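Local structure of isatin hydrolase (Ralstonia solanacearum, 5NMP) at residues V26-T31 and V260-E265; T77-D82 and Q228-L233; A110-A115 and D234-R239. The protein hydrolyses the indole derivative isatin to isatinate in a manganese-dependent reaction, as a bacterial member of the cyclase family. All coordinates share one frame; numbering follows the deposited sequence.

Contact 1 of 3, residues V26-T31 and V260-E265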
# COMPACT_ATOMS: atom_id res chain seq x y z
N VAL A 26 12.67 -2.65 -5.29
CA VAL A 26 12.98 -3.65 -4.27
C VAL A 26 11.82 -3.80 -3.28
O VAL A 26 11.33 -2.81 -2.74
CB VAL A 26 14.26 -3.28 -3.51
CG1 VAL A 26 14.65 -4.39 -2.55
CG2 VAL A 26 15.40 -3.02 -4.49
N ASP A 27 11.40 -5.04 -3.07
CA ASP A 27 10.32 -5.34 -2.13
C ASP A 27 10.87 -5.50 -0.72
O ASP A 27 11.66 -6.40 -0.45
CB ASP A 27 9.59 -6.62 -2.56
CG ASP A 27 8.23 -6.79 -1.90
OD1 ASP A 27 7.89 -5.98 -1.01
OD2 ASP A 27 7.51 -7.74 -2.26
N LEU A 28 10.46 -4.61 0.18
CA LEU A 28 10.95 -4.63 1.56
C LEU A 28 9.94 -5.26 2.51
O LEU A 28 10.05 -5.12 3.72
CB LEU A 28 11.29 -3.22 2.03
CG LEU A 28 12.21 -2.40 1.12
CD1 LEU A 28 12.54 -1.07 1.77
CD2 LEU A 28 13.47 -3.18 0.79
N THR A 29 8.95 -5.95 1.95
CA THR A 29 7.82 -6.43 2.73
C THR A 29 7.89 -7.93 3.01
O THR A 29 8.23 -8.73 2.12
CB THR A 29 6.50 -6.10 2.01
OG1 THR A 29 6.49 -4.72 1.63
CG2 THR A 29 5.31 -6.37 2.91
N GLN A 30 7.58 -8.31 4.24
CA GLN A 30 7.44 -9.72 4.61
C GLN A 30 6.08 -10.25 4.14
O GLN A 30 5.16 -9.47 3.89
CB GLN A 30 7.57 -9.90 6.13
CG GLN A 30 8.94 -9.58 6.70
CD GLN A 30 9.88 -10.77 6.69
OE1 GLN A 30 9.68 -11.73 5.95
NE2 GLN A 30 10.91 -10.72 7.53
N THR A 31 5.95 -11.56 4.03
CA THR A 31 4.71 -12.17 3.58
C THR A 31 3.71 -12.37 4.71
O THR A 31 4.01 -13.04 5.71
CB THR A 31 4.96 -13.52 2.88
OG1 THR A 31 5.63 -13.30 1.64
CG2 THR A 31 3.65 -14.24 2.61
N VAL A 260 5.69 -2.07 1.46
CA VAL A 260 6.81 -1.14 1.40
C VAL A 260 7.73 -1.44 0.22
O VAL A 260 8.24 -2.55 0.09
CB VAL A 260 7.64 -1.17 2.70
CG1 VAL A 260 8.77 -0.15 2.63
CG2 VAL A 260 6.75 -0.91 3.91
N LEU A 261 7.94 -0.44 -0.63
CA LEU A 261 8.79 -0.59 -1.80
C LEU A 261 9.92 0.43 -1.80
O LEU A 261 9.77 1.54 -1.29
CB LEU A 261 7.98 -0.46 -3.09
CG LEU A 261 6.82 -1.43 -3.31
CD1 LEU A 261 6.15 -1.14 -4.63
CD2 LEU A 261 7.32 -2.87 -3.25
N ALA A 262 11.05 0.04 -2.38
CA ALA A 262 12.19 0.95 -2.51
C ALA A 262 12.58 1.12 -3.98
O ALA A 262 12.72 0.13 -4.71
CB ALA A 262 13.36 0.44 -1.71
N LEU A 263 12.75 2.36 -4.41
CA LEU A 263 13.28 2.64 -5.74
C LEU A 263 14.78 2.86 -5.64
O LEU A 263 15.25 3.60 -4.77
CB LEU A 263 12.60 3.86 -6.36
CG LEU A 263 11.08 3.82 -6.57
CD1 LEU A 263 10.63 5.03 -7.38
CD2 LEU A 263 10.63 2.53 -7.23
N VAL A 264 15.54 2.21 -6.51
CA VAL A 264 16.99 2.31 -6.48
C VAL A 264 17.53 2.68 -7.85
O VAL A 264 17.17 2.08 -8.86
CB VAL A 264 17.63 0.99 -6.01
CG1 VAL A 264 19.14 1.08 -6.05
CG2 VAL A 264 17.16 0.64 -4.60
N GLU A 265 18.40 3.69 -7.89
CA GLU A 265 18.96 4.18 -9.14
C GLU A 265 20.48 4.15 -9.10
O GLU A 265 21.11 3.16 -9.47
CB GLU A 265 18.46 5.59 -9.43
CG GLU A 265 18.95 6.17 -10.74
CD GLU A 265 18.42 7.57 -10.99
OE1 GLU A 265 17.74 8.12 -10.10
OE2 GLU A 265 18.68 8.12 -12.08
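The carboxylate of D27 shares one face of the sheet with L261, its OD1 lying 3.9 Å from L261 CD2. T29 N comes to the same oxygen from above the carboxylate plane, 52° out of it, closing an Asx turn, while OD2 forms a salt bridge with R259. V26 and A262 form an antiparallel hydrogen-bonded pair, V26 N to A262 O at 2.8 Å with A262 N returning to V26 O. On the face opposite D27 are the side chains of this pair, a valine and an alanine, compact enough for a close antiparallel pair. L28 extends this apolar surface: its CG is anti to the carbonyl carbon (chi1 -51°), and CD1 touches A262 CB at 3.9 Å and V260 CG1 at 4.0 Å. At the turn L28 N still donates to V260 O at 3.0 Å. Beyond it a hydroxyl replaces a backbone carbonyl, V260 N donating to T29 OG1 at 2.8 Å. Aspartate and threonine thus let the chain leave the sheet with buried backbone N-H groups still satisfied.

Contact 2 of 3, residues T77-D82 and Q228-L233; sequences TGTHFD and QCLKNL. With MN (manganese (II) ion), chain K.
Q228 lies across both H80 and D82 at the manganese site. Its CB sits over one face of the imidazole, 4.1 Å from the ring centroid and offset toward the rim, and its extended chain carries the amide past the ring to the carboxylate. Amide and ring planes are 61° apart; amide and carboxylate planes, 67°. H80 CG stands between the backbone N and the carbonyl carbon (chi1 71°), which turns the ring so that its two nitrogens serve different ends: NE2 binds manganese at 2.2 Å, and ND1 donates to G78 O at 2.8 Å. Metal bond and hydrogen bond together hold the ring's rotation, and G78, at positive phi, suits the turn that supplies its carbonyl. Q228 OE1 lies near NE2 without a hydrogen bond, there being no hydrogen to share. D82 OD1 binds the metal at 2.2 Å, in the plane of the H80 ring at its edge, and H76 is the third protein ligand; Q228 is known as a manganese ligand in this protein but does not bind the ion here. H76, H80 and D82 belong to the HxGTHxD signature of the cyclase family. Its threonine, T79, donates its hydroxyl to C229 O at 2.7 Å and accepts from Q30 N, joining its own loop to two others. Strand 80-82 lies between strands 225-228 and 255-257 of the sheet, and helix 214-221 brings H216 against both D82 and Q228, with H220 also touching D82.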
# COMPACT_ATOMS: atom_id res chain seq x y z
N THR A 77 0.36 -5.63 12.30
CA THR A 77 0.64 -7.00 11.92
C THR A 77 1.66 -7.03 10.78
O THR A 77 1.49 -6.34 9.78
CB THR A 77 -0.65 -7.73 11.48
OG1 THR A 77 -1.56 -7.81 12.58
CG2 THR A 77 -0.34 -9.14 10.97
N GLY A 78 2.71 -7.82 10.94
CA GLY A 78 3.72 -7.97 9.91
C GLY A 78 4.43 -6.68 9.54
O GLY A 78 4.62 -5.80 10.39
N THR A 79 4.82 -6.57 8.28
CA THR A 79 5.38 -5.32 7.78
C THR A 79 4.32 -4.23 7.85
O THR A 79 3.39 -4.22 7.05
CB THR A 79 5.86 -5.46 6.32
OG1 THR A 79 6.77 -6.57 6.22
CG2 THR A 79 6.57 -4.20 5.86
N HIS A 80 4.45 -3.33 8.82
CA HIS A 80 3.43 -2.31 9.00
C HIS A 80 3.98 -0.92 9.32
O HIS A 80 5.18 -0.73 9.51
CB HIS A 80 2.45 -2.74 10.09
CG HIS A 80 3.02 -2.71 11.47
ND1 HIS A 80 3.53 -3.83 12.09
CD2 HIS A 80 3.14 -1.70 12.37
CE1 HIS A 80 3.95 -3.51 13.30
NE2 HIS A 80 3.72 -2.22 13.50
N PHE A 81 3.06 0.04 9.37
CA PHE A 81 3.34 1.46 9.49
C PHE A 81 2.80 1.98 10.82
O PHE A 81 1.67 1.67 11.19
CB PHE A 81 2.71 2.20 8.30
CG PHE A 81 2.84 3.70 8.34
CD1 PHE A 81 3.86 4.34 7.64
CD2 PHE A 81 1.93 4.48 9.03
CE1 PHE A 81 3.97 5.72 7.66
CE2 PHE A 81 2.04 5.86 9.05
CZ PHE A 81 3.06 6.48 8.36
N ASP A 82 3.60 2.75 11.55
CA ASP A 82 3.15 3.35 12.81
C ASP A 82 2.81 4.82 12.63
O ASP A 82 3.68 5.63 12.31
CB ASP A 82 4.22 3.20 13.90
CG ASP A 82 4.39 1.76 14.37
OD1 ASP A 82 3.38 1.04 14.52
OD2 ASP A 82 5.55 1.35 14.61
N GLN A 228 8.03 -1.25 10.58
CA GLN A 228 8.44 -2.46 11.27
C GLN A 228 8.40 -3.69 10.37
O GLN A 228 7.66 -3.72 9.39
CB GLN A 228 7.56 -2.68 12.50
CG GLN A 228 7.64 -1.53 13.51
CD GLN A 228 6.76 -1.74 14.72
OE1 GLN A 228 6.30 -2.86 14.99
NE2 GLN A 228 6.52 -0.68 15.47
N CYS A 229 9.22 -4.68 10.72
CA CYS A 229 9.29 -5.95 10.00
C CYS A 229 9.67 -5.78 8.53
O CYS A 229 9.08 -6.39 7.64
CB CYS A 229 7.97 -6.71 10.11
SG CYS A 229 7.58 -7.25 11.78
N LEU A 230 10.68 -4.95 8.29
CA LEU A 230 11.21 -4.76 6.94
C LEU A 230 12.20 -5.86 6.60
O LEU A 230 12.83 -6.44 7.49
CB LEU A 230 11.88 -3.39 6.81
CG LEU A 230 11.00 -2.15 6.96
CD1 LEU A 230 11.87 -0.90 6.93
CD2 LEU A 230 9.95 -2.08 5.86
N LYS A 231 12.35 -6.15 5.31
CA LYS A 231 13.35 -7.10 4.85
C LYS A 231 14.06 -6.57 3.61
O LYS A 231 13.67 -5.54 3.06
CB LYS A 231 12.72 -8.46 4.57
CG LYS A 231 11.65 -8.42 3.49
CD LYS A 231 11.12 -9.81 3.18
CE LYS A 231 12.18 -10.67 2.51
NZ LYS A 231 11.62 -11.99 2.10
N ASN A 232 15.10 -7.29 3.19
CA ASN A 232 15.89 -6.95 2.01
C ASN A 232 16.59 -5.59 2.10
O ASN A 232 16.85 -4.97 1.07
CB ASN A 232 15.02 -6.97 0.74
CG ASN A 232 14.66 -8.38 0.31
OD1 ASN A 232 15.39 -9.34 0.60
ND2 ASN A 232 13.54 -8.51 -0.39
N LEU A 233 16.89 -5.14 3.31
CA LEU A 233 17.61 -3.89 3.48
C LEU A 233 19.03 -4.01 2.96
O LEU A 233 19.66 -3.01 2.60
CB LEU A 233 17.62 -3.46 4.95
CG LEU A 233 16.27 -3.02 5.53
CD1 LEU A 233 16.43 -2.49 6.94
CD2 LEU A 233 15.61 -1.99 4.62
MN MN K . 3.51 -0.97 15.29

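Contact 3 of 3, residues A110-A115 and D234-R239; sequences AVVIDA and DQLPPR
Strand residues V111 and V112 run beside P238 and R239, joined by one direct backbone hydrogen bond, V112 N to P238 O at 2.9 Å, in which the donor stands 29° out of the carbonyl plane. The same oxygen receives a CA-H...O contact from V111 CA at 3.3 Å. P238 N, in a proline, has no hydrogen to give back to V112 O. A water donates to both A110 O, at 2.9 Å, and P237 O, at 3.0 Å, adding a second, indirect link bridging the strand and the loop. Of the side chains, V112 makes the main contact. With CG1 anti to the backbone N (chi1 180°), CG2 is turned to the loop, where it meets P237 O at 3.5 Å and L236 CB at 3.9 Å; the valine and leucine side chains cross at about a right angle. A compact branched residue suits this place, filling the angle between the leucine and the proline carbonyl. V111 CG1 lies loosely by CB of R239, and the guanidinium of that arginine bonds to the backbone oxygens of H139 and R141. The loop here is entering strand 239-244, which pairs with strand 107-114 through A110 and A241. On its other edge strand 107-114 is bonded to strand 147-151, helix 129-139 packs on V111 through W135, and L236 also touches A262 and V264 of strand 261-264.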
# COMPACT_ATOMS: atom_id res chain seq x y z
N ALA A 110 15.49 7.67 1.77
CA ALA A 110 15.92 6.88 2.93
C ALA A 110 17.43 6.72 2.99
O ALA A 110 18.11 6.70 1.97
CB ALA A 110 15.26 5.52 2.91
N VAL A 111 17.94 6.63 4.22
CA VAL A 111 19.31 6.21 4.44
C VAL A 111 19.29 4.87 5.15
O VAL A 111 18.35 4.57 5.90
CB VAL A 111 20.11 7.24 5.28
CG1 VAL A 111 20.16 8.57 4.55
CG2 VAL A 111 19.49 7.40 6.66
N VAL A 112 20.30 4.05 4.92
CA VAL A 112 20.35 2.72 5.52
C VAL A 112 21.56 2.58 6.43
O VAL A 112 22.70 2.71 5.98
CB VAL A 112 20.36 1.62 4.45
CG1 VAL A 112 20.42 0.25 5.10
CG2 VAL A 112 19.14 1.74 3.55
N ILE A 113 21.32 2.30 7.71
CA ILE A 113 22.39 2.12 8.68
C ILE A 113 22.63 0.64 8.94
O ILE A 113 21.79 -0.03 9.53
CB ILE A 113 22.06 2.81 10.03
CG1 ILE A 113 21.47 4.20 9.80
CG2 ILE A 113 23.29 2.87 10.92
CD1 ILE A 113 22.37 5.15 9.06
N ASP A 114 23.78 0.13 8.49
CA ASP A 114 24.08 -1.30 8.62
C ASP A 114 24.78 -1.63 9.94
O ASP A 114 25.94 -1.25 10.15
CB ASP A 114 24.94 -1.78 7.45
CG ASP A 114 25.25 -3.26 7.53
OD1 ASP A 114 24.41 -4.02 8.07
OD2 ASP A 114 26.34 -3.67 7.07
N ALA A 115 24.09 -2.36 10.80
CA ALA A 115 24.64 -2.79 12.08
C ALA A 115 24.52 -4.30 12.25
O ALA A 115 24.52 -4.80 13.38
CB ALA A 115 23.96 -2.07 13.22
N ASP A 234 19.53 -5.24 2.89
CA ASP A 234 20.86 -5.52 2.37
C ASP A 234 20.98 -5.25 0.87
O ASP A 234 22.08 -5.22 0.33
CB ASP A 234 21.23 -6.98 2.65
CG ASP A 234 20.24 -7.96 2.05
OD1 ASP A 234 20.51 -8.46 0.93
OD2 ASP A 234 19.20 -8.23 2.68
N GLN A 235 19.84 -5.05 0.20
CA GLN A 235 19.85 -4.78 -1.23
C GLN A 235 19.75 -3.28 -1.52
O GLN A 235 19.65 -2.86 -2.67
CB GLN A 235 18.70 -5.51 -1.92
CG GLN A 235 18.81 -7.02 -1.86
CD GLN A 235 17.68 -7.71 -2.61
OE1 GLN A 235 17.23 -7.24 -3.65
NE2 GLN A 235 17.22 -8.83 -2.07
N LEU A 236 19.79 -2.48 -0.45
CA LEU A 236 19.70 -1.04 -0.59
C LEU A 236 21.06 -0.37 -0.38
O LEU A 236 21.86 -0.84 0.43
CB LEU A 236 18.69 -0.47 0.40
CG LEU A 236 17.25 -0.96 0.25
CD1 LEU A 236 16.32 -0.14 1.14
CD2 LEU A 236 16.81 -0.91 -1.20
N PRO A 237 21.31 0.72 -1.11
CA PRO A 237 22.52 1.52 -0.91
C PRO A 237 22.45 2.30 0.40
O PRO A 237 21.36 2.44 0.95
CB PRO A 237 22.50 2.47 -2.11
CG PRO A 237 21.05 2.63 -2.41
CD PRO A 237 20.44 1.29 -2.15
N PRO A 238 23.60 2.78 0.90
CA PRO A 238 23.60 3.60 2.12
C PRO A 238 22.69 4.82 1.99
O PRO A 238 22.02 5.19 2.95
CB PRO A 238 25.07 4.02 2.26
CG PRO A 238 25.82 2.96 1.55
CD PRO A 238 24.96 2.54 0.40
N ARG A 239 22.68 5.42 0.80
CA ARG A 239 21.83 6.58 0.54
C ARG A 239 21.42 6.66 -0.93
O ARG A 239 22.10 6.13 -1.81
CB ARG A 239 22.54 7.86 0.96
CG ARG A 239 23.83 8.13 0.21
CD ARG A 239 24.53 9.34 0.80
NE ARG A 239 23.60 10.44 1.01
CZ ARG A 239 23.79 11.42 1.90
NH1 ARG A 239 22.88 12.38 2.03
NH2 ARG A 239 24.87 11.42 2.66
O HOH W 1 19.36 4.62 0.46

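How the contacts relate
From the N terminus, the chain leaves strand 24-27 through 26-31, passes 77-82 and then 110-115, and returns through 228-233, 234-239 and finally 260-265. Contact 1 therefore closes the longest loop, joining the first strand to the last, and contacts 2 and 3 are both nested within it. Those two cross, since the segments of one alternate with those of the other (77-82, 110-115, 228-233, 234-239), and their second segments follow each other directly in the connection between strands 225-228 and 239-244. All three reach one mixed sheet. The loops of contacts 1 and 2 touch, with a probable hydrogen bond between D27 O and N232 ND2, whereas L28 of contact 1 packs on L236 of contact 3.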